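Local coordinates for protein oxidoreductase (PDB 3Q2K) that probably oxidises a UDP-linked N-acetylglucosamine uronic acid with NAD on the way to a diacetamido-mannuronic acid sugar, at residues C[150-153]-C[154-157]; C[162-166]-C[167-171]; C[328-332]-C[333-337]. One frame throughout, in Å; residues are numbered along the deposited sequence.

Interaction 1: residues C[150-153]-C[154-157]. With NAI (1,4-dihydronicotinamide adenine dinucleotide), chain U.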
# COMPACT_ATOMS: atom_id res chain seq x y z
N LYS C 150 24.31 -0.56 29.53
CA LYS C 150 22.97 -0.03 29.69
C LYS C 150 22.80 0.23 31.17
O LYS C 150 22.11 -0.53 31.85
CB LYS C 150 21.91 -1.02 29.19
CG LYS C 150 20.94 -0.43 28.20
CD LYS C 150 21.60 -0.47 26.84
CE LYS C 150 20.60 -0.02 25.78
NZ LYS C 150 20.89 1.26 25.08
N GLN C 151 23.39 1.32 31.67
CA GLN C 151 23.53 1.42 33.11
C GLN C 151 22.20 1.58 33.83
O GLN C 151 22.10 1.15 34.98
CB GLN C 151 24.59 2.42 33.59
CG GLN C 151 24.25 3.90 33.41
CD GLN C 151 24.67 4.39 32.04
OE1 GLN C 151 24.70 3.63 31.07
NE2 GLN C 151 25.04 5.66 31.97
N ASN C 152 21.20 2.15 33.18
CA ASN C 152 19.99 2.48 33.94
C ASN C 152 19.33 1.19 34.39
O ASN C 152 18.51 1.20 35.31
CB ASN C 152 18.97 3.27 33.10
CG ASN C 152 19.38 4.71 32.87
OD1 ASN C 152 20.49 5.14 33.19
ND2 ASN C 152 18.50 5.46 32.23
N ARG C 153 19.72 0.09 33.77
CA ARG C 153 19.11 -1.17 34.20
C ARG C 153 19.39 -1.49 35.67
O ARG C 153 18.65 -2.22 36.33
CB ARG C 153 19.54 -2.32 33.28
CG ARG C 153 18.85 -2.35 31.94
CD ARG C 153 19.29 -3.60 31.18
NE ARG C 153 18.77 -3.65 29.82
CZ ARG C 153 18.64 -4.77 29.11
NH1 ARG C 153 18.97 -5.95 29.62
NH2 ARG C 153 18.17 -4.73 27.87
N ARG C 154 20.46 -0.91 36.20
CA ARG C 154 20.85 -1.24 37.56
C ARG C 154 20.18 -0.25 38.51
O ARG C 154 20.26 -0.43 39.72
CB ARG C 154 22.36 -1.16 37.74
CG ARG C 154 23.18 -2.05 36.82
CD ARG C 154 22.79 -3.52 36.91
NE ARG C 154 22.71 -4.00 38.29
CZ ARG C 154 21.77 -4.85 38.70
NH1 ARG C 154 21.75 -5.25 39.97
NH2 ARG C 154 20.86 -5.30 37.86
N ASN C 155 19.58 0.80 37.96
CA ASN C 155 18.87 1.75 38.81
C ASN C 155 17.99 1.03 39.83
O ASN C 155 17.14 0.21 39.47
CB ASN C 155 17.94 2.60 37.96
CG ASN C 155 18.68 3.74 37.31
OD1 ASN C 155 19.90 3.76 37.32
ND2 ASN C 155 17.94 4.68 36.71
N ALA C 156 18.13 1.35 41.10
CA ALA C 156 17.24 0.75 42.09
C ALA C 156 15.75 0.91 41.82
O ALA C 156 15.01 -0.03 42.09
CB ALA C 156 17.55 1.24 43.49
N THR C 157 15.32 2.09 41.38
CA THR C 157 13.91 2.26 41.05
C THR C 157 13.41 1.27 39.99
O THR C 157 12.35 0.68 40.16
CB THR C 157 13.70 3.67 40.48
OG1 THR C 157 14.71 3.83 39.48
CG2 THR C 157 13.87 4.72 41.58
PA NAI U . 33.17 12.19 22.34
O1A NAI U . 33.35 13.05 21.16
O2A NAI U . 33.36 13.12 23.64
O5B NAI U . 34.38 11.19 22.68
C5B NAI U . 34.99 10.83 21.44
C4B NAI U . 36.39 10.26 21.54
O4B NAI U . 36.56 9.19 20.60
C3B NAI U . 37.19 11.50 21.08
O3B NAI U . 38.25 11.70 22.02
C2B NAI U . 37.57 11.06 19.64
O2B NAI U . 38.83 11.58 19.22
C1B NAI U . 37.76 9.55 19.91
N9A NAI U . 37.84 8.88 18.63
C8A NAI U . 37.26 9.24 17.45
N7A NAI U . 37.57 8.34 16.56
C5A NAI U . 38.36 7.37 17.08
C6A NAI U . 38.97 6.19 16.61
N6A NAI U . 38.82 5.75 15.31
N1A NAI U . 39.67 5.48 17.49
C2A NAI U . 39.79 5.83 18.75
N3A NAI U . 39.24 6.93 19.23
C4A NAI U . 38.51 7.70 18.43
O3 NAI U . 31.63 11.78 22.54
PN NAI U . 31.28 10.82 23.77
O1N NAI U . 30.16 11.62 24.46
O2N NAI U . 32.30 10.53 24.90
O5D NAI U . 30.57 9.53 23.11
C5D NAI U . 30.74 8.44 24.01
C4D NAI U . 30.22 7.14 23.39
O4D NAI U . 29.58 6.62 24.57
C3D NAI U . 29.10 7.36 22.35
O3D NAI U . 28.55 6.15 21.85
C2D NAI U . 28.01 7.94 23.28
O2D NAI U . 26.75 7.56 22.73
C1D NAI U . 28.19 7.00 24.50
N1N NAI U . 27.85 7.62 25.77
C2N NAI U . 27.19 6.88 26.64
C3N NAI U . 26.86 7.45 27.86
C7N NAI U . 26.10 6.64 28.84
O7N NAI U . 25.46 7.21 29.70
N7N NAI U . 26.14 5.30 28.73
C4N NAI U . 27.19 8.77 28.13
C5N NAI U . 27.87 9.48 27.15
C6N NAI U . 28.20 8.87 25.96
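The carboxamides of Asn152 and Asn155 lie side by side and point the same way, their planes 25° apart, with Asn152 CB 4.0 Å from Asn155 ND2. Asn155 CB and CG lie 3.1 and 3.2 Å from Asn152 O, while the Arg154 guanidinium meets Arg153 O only obliquely. A third amide, that of Gln151, meets the carboxamide of the dihydronicotinamide with both of its polar atoms. Gln151 NE2 donates to O7N of the cofactor at 2.8 Å, and the cofactor's N7N donates to Gln151 OE1 at 3.2 Å, the latter nearly straight at 171°. The Gln151 chain reaches it by setting CG between its own backbone N and carbonyl carbon (chi1 72°) and then bending at chi2.

Behind these groups the backbone makes a short 3-10 turn. Arg154 N bonds to Gln151 O at 2.9 Å, and Asn155 N to Asn152 O at the same 2.9 Å. Asn155 takes the N-cap position of helix 156-166, although its side chain makes no capping bond. Arg153 forms salt bridges with Asp214 and Glu344, and Arg154 one with Glu339. Gln151 and Asn152 also touch the bound UDP-sugar.

Because each carboxamide offers one donor group (NH2) and one acceptor oxygen, the paired bonds with Gln151 fix the rotation of the nicotinamide amide. That may in turn limit how the dihydropyridine ring is turned beside the sugar, within a pocket whose loop is held by salt bridges.

Interaction 2: residues C[162-166]-C[167-171]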
# COMPACT_ATOMS: atom_id res chain seq x y z
N LYS C 162 10.90 -3.91 37.81
CA LYS C 162 11.20 -5.13 37.06
C LYS C 162 10.75 -6.30 37.91
O LYS C 162 10.09 -7.24 37.46
CB LYS C 162 12.71 -5.19 36.87
CG LYS C 162 13.29 -6.44 36.23
CD LYS C 162 12.93 -6.49 34.76
CE LYS C 162 13.86 -7.44 34.02
NZ LYS C 162 13.00 -7.97 32.94
N LYS C 163 11.10 -6.24 39.19
CA LYS C 163 10.67 -7.28 40.11
C LYS C 163 9.15 -7.42 40.15
O LYS C 163 8.62 -8.53 40.11
CB LYS C 163 11.28 -7.05 41.49
CG LYS C 163 12.58 -7.80 41.68
CD LYS C 163 13.67 -6.84 42.09
CE LYS C 163 15.00 -7.57 42.23
NZ LYS C 163 16.16 -6.63 42.24
N ALA C 164 8.41 -6.33 40.26
CA ALA C 164 6.97 -6.52 40.29
C ALA C 164 6.46 -7.06 38.95
O ALA C 164 5.51 -7.84 38.90
CB ALA C 164 6.27 -5.23 40.65
N ILE C 165 7.07 -6.62 37.86
CA ILE C 165 6.54 -7.14 36.61
C ILE C 165 6.84 -8.63 36.55
O ILE C 165 6.01 -9.40 36.05
CB ILE C 165 7.12 -6.46 35.36
CG1 ILE C 165 6.58 -5.03 35.25
CG2 ILE C 165 6.80 -7.31 34.13
CD1 ILE C 165 7.41 -4.31 34.20
N GLU C 166 7.98 -9.06 37.07
CA GLU C 166 8.35 -10.45 36.90
C GLU C 166 7.52 -11.37 37.79
O GLU C 166 7.32 -12.53 37.44
CB GLU C 166 9.85 -10.74 37.03
CG GLU C 166 10.75 -10.29 35.88
CD GLU C 166 12.22 -10.40 36.26
OE1 GLU C 166 12.49 -10.65 37.45
OE2 GLU C 166 13.10 -10.23 35.39
N GLN C 167 6.99 -10.88 38.91
CA GLN C 167 6.18 -11.78 39.73
C GLN C 167 4.69 -11.61 39.46
O GLN C 167 3.88 -11.84 40.35
CB GLN C 167 6.39 -11.43 41.20
CG GLN C 167 7.85 -11.48 41.60
CD GLN C 167 8.10 -10.53 42.74
OE1 GLN C 167 7.17 -9.87 43.21
NE2 GLN C 167 9.35 -10.44 43.17
N GLY C 168 4.35 -11.14 38.26
CA GLY C 168 2.94 -10.99 37.91
C GLY C 168 2.13 -10.03 38.76
O GLY C 168 0.91 -10.09 38.68
N ARG C 169 2.74 -9.14 39.54
CA ARG C 169 1.93 -8.19 40.31
C ARG C 169 1.06 -7.18 39.55
O ARG C 169 0.12 -6.62 40.10
CB ARG C 169 2.81 -7.44 41.31
CG ARG C 169 3.55 -8.40 42.24
CD ARG C 169 4.48 -7.64 43.18
NE ARG C 169 3.72 -6.71 44.01
CZ ARG C 169 4.22 -5.66 44.66
NH1 ARG C 169 3.42 -4.88 45.38
NH2 ARG C 169 5.52 -5.39 44.55
N PHE C 170 1.37 -6.88 38.29
CA PHE C 170 0.55 -5.95 37.53
C PHE C 170 -0.67 -6.60 36.92
O PHE C 170 -1.59 -5.90 36.50
CB PHE C 170 1.31 -5.36 36.35
CG PHE C 170 2.20 -4.23 36.74
CD1 PHE C 170 1.71 -2.94 36.76
CD2 PHE C 170 3.53 -4.46 37.06
CE1 PHE C 170 2.55 -1.90 37.07
CE2 PHE C 170 4.37 -3.43 37.40
CZ PHE C 170 3.86 -2.14 37.43
N GLY C 171 -0.71 -7.93 36.94
CA GLY C 171 -1.66 -8.64 36.09
C GLY C 171 -1.39 -8.28 34.64
O GLY C 171 -0.30 -7.86 34.25
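A Schellman motif ends helix 156-166 here, with Gly168 as its C-prime residue, and the chain then runs through a type I turn from Gly168 to Gly171 toward strand 173-181. Two nested backbone bonds define the motif. Arg169 N reaches back to Ala164 O at 3.1 Å, and inside that loop Gly168 N bonds to Ile165 O at 3.3 Å. Gly168 has positive phi (62°), which turns the chain back over the helix end. One residue earlier, Gln167 N keeps the helical bond to Lys163 O at 3.1 Å and adds a weak one to Ala164 O.

The side chains close over the same turn. Phe170 brings its CD2-CE2 side to Ile165, with CE2 3.5 Å from Ile165 CG1, and the two side chains meet at a slant. CE2 also lies 4.2 Å from Ala164 CB. In Ile165, CG1 stands beside the backbone N (chi1 -71°), the branch that makes this touch. Arg169 brings its aliphatic part over Ala164, its CD 3.9 Å from Ala164 CB, then bends at chi3; its NH1 goes on to a salt bridge with Asp303. Lys162 NZ and Glu166 OE2 form a salt bridge of 3.3 Å, and Lys162 also bonds to Trp218 O and makes a cation-pi contact with Trp218.

Phe296 carries the contact into the large sheet: its ring meets that of Phe170 edge-to-face and the Arg169 guanidinium as a cation-pi partner. The carbonyls of Lys163, Ala164 and Ile165 are thus met by backbone N-H groups, while Ala164, Ile165 and Phe170 form an apolar patch that seats the helix end against strands 269-276 and 290-296 of the C-terminal domain.

Interaction 3: residues C[328-332]-C[333-337]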
# COMPACT_ATOMS: atom_id res chain seq x y z
N VAL C 328 29.98 -6.77 34.67
CA VAL C 328 31.00 -7.13 33.69
C VAL C 328 32.15 -7.91 34.31
O VAL C 328 32.55 -8.98 33.85
CB VAL C 328 31.57 -5.84 33.07
CG1 VAL C 328 32.71 -6.15 32.11
CG2 VAL C 328 30.48 -5.08 32.35
N ILE C 329 32.68 -7.38 35.41
CA ILE C 329 33.79 -8.00 36.12
C ILE C 329 33.40 -9.39 36.63
O ILE C 329 34.14 -10.35 36.38
CB ILE C 329 34.26 -7.11 37.29
CG1 ILE C 329 34.78 -5.75 36.80
CG2 ILE C 329 35.34 -7.82 38.09
CD1 ILE C 329 35.24 -4.85 37.95
N ASN C 330 32.27 -9.50 37.31
CA ASN C 330 31.68 -10.80 37.66
C ASN C 330 31.63 -11.75 36.48
O ASN C 330 32.22 -12.83 36.53
CB ASN C 330 30.28 -10.70 38.28
CG ASN C 330 30.29 -9.95 39.59
OD1 ASN C 330 31.33 -9.82 40.22
ND2 ASN C 330 29.13 -9.45 40.00
N CYS C 331 30.95 -11.34 35.41
CA CYS C 331 30.85 -12.19 34.23
C CYS C 331 32.24 -12.61 33.73
O CYS C 331 32.49 -13.76 33.37
CB CYS C 331 30.05 -11.49 33.12
SG CYS C 331 30.27 -12.39 31.58
N LEU C 332 33.17 -11.67 33.70
CA LEU C 332 34.49 -12.03 33.22
C LEU C 332 35.24 -12.94 34.19
O LEU C 332 36.13 -13.70 33.80
CB LEU C 332 35.32 -10.77 33.02
CG LEU C 332 34.82 -10.06 31.77
CD1 LEU C 332 35.74 -8.86 31.65
CD2 LEU C 332 34.91 -11.00 30.57
N ARG C 333 34.90 -12.81 35.47
CA ARG C 333 35.54 -13.64 36.47
C ARG C 333 34.91 -15.03 36.50
O ARG C 333 35.38 -15.90 37.23
CB ARG C 333 35.52 -13.00 37.86
CG ARG C 333 36.51 -11.85 38.06
CD ARG C 333 36.03 -11.07 39.26
NE ARG C 333 35.71 -12.04 40.31
CZ ARG C 333 36.65 -12.56 41.08
NH1 ARG C 333 37.90 -12.17 40.92
NH2 ARG C 333 36.31 -13.46 42.00
N GLY C 334 33.86 -15.25 35.71
CA GLY C 334 33.18 -16.53 35.65
C GLY C 334 31.97 -16.65 36.56
O GLY C 334 31.24 -17.64 36.50
N ASP C 335 31.73 -15.62 37.37
CA ASP C 335 30.63 -15.53 38.33
C ASP C 335 29.23 -15.51 37.74
O ASP C 335 28.30 -16.03 38.35
CB ASP C 335 30.74 -14.26 39.19
CG ASP C 335 32.01 -14.17 40.01
OD1 ASP C 335 32.78 -15.15 40.07
OD2 ASP C 335 32.24 -13.09 40.60
N CYS C 336 29.09 -14.87 36.58
CA CYS C 336 27.80 -14.50 36.02
C CYS C 336 27.71 -14.66 34.51
O CYS C 336 28.71 -14.87 33.82
CB CYS C 336 27.51 -13.02 36.27
SG CYS C 336 26.98 -12.65 37.96
N GLU C 337 26.49 -14.50 34.02
CA GLU C 337 26.25 -14.13 32.62
C GLU C 337 25.97 -12.63 32.63
O GLU C 337 25.40 -12.12 33.59
CB GLU C 337 25.08 -14.93 32.04
CG GLU C 337 25.39 -16.42 31.91
CD GLU C 337 26.61 -16.70 31.06
OE1 GLU C 337 26.91 -15.85 30.19
OE2 GLU C 337 27.25 -17.76 31.24
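Arg333 lays its side chain against Ile329, its CD 3.5 Å from Ile329 CG2, while its N bonds to Ile329 O at 2.7 Å; a second, weak bond runs from the same N to Asn330 O. The side chain then bends at chi3 (46°), which brings NE toward Asp335 OD2 for a long salt bridge of 3.6 Å, the carboxylate oxygen lying at the guanidinium edge and in its plane.

Gly334 leaves the helix with positive phi, and its N bonds to Cys331 O at 3.1 Å. Asp335 N follows with a bond to Asn330 O at 3.0 Å, which completes a Schellman motif. Asp335 CB packs on Asn330 CB, and the Asp335 carboxylate is turned 39° from the Asn330 amide. Cys336 then sets SG 3.8 Å from Asn330 CB, and its carbonyl oxygen receives a CA-H...O contact of 3.5 Å from Cys331 CA. Glu337 carries the chain onward and forms a salt bridge with Arg145.

On the helix, Val328, Cys331 and Leu332 pack on Phe147 of the Rossmann sheet. Backbone N-H groups meet the carbonyls of Ile329, Asn330 and Cys331. Asn330 OD1 and Asp335 OD2, both acceptors, are 3.4 Å apart; Arg55 bonds the first and Arg333 reaches the second at long range, which probably eases their repulsion.

From the N terminus, interaction 1 comes first: after strand 146-148, the last of the parallel Rossmann sheet, a 3-10 turn leads from the cofactor pocket into helix 156-166. Interaction 2 closes the other end of that helix and delivers the chain to strand 173-181 of the mixed sheet; the two centres are about 17 Å apart. Much later, interaction 3 ends helix 321-333, whose last turns pack back on the Rossmann sheet. The three small loops follow in series, none nesting or crossing. Interactions 2 and 3 are both Schellman ends, one on each sheet, with centres about 27 Å apart, and interaction 1 leads from one domain to the other.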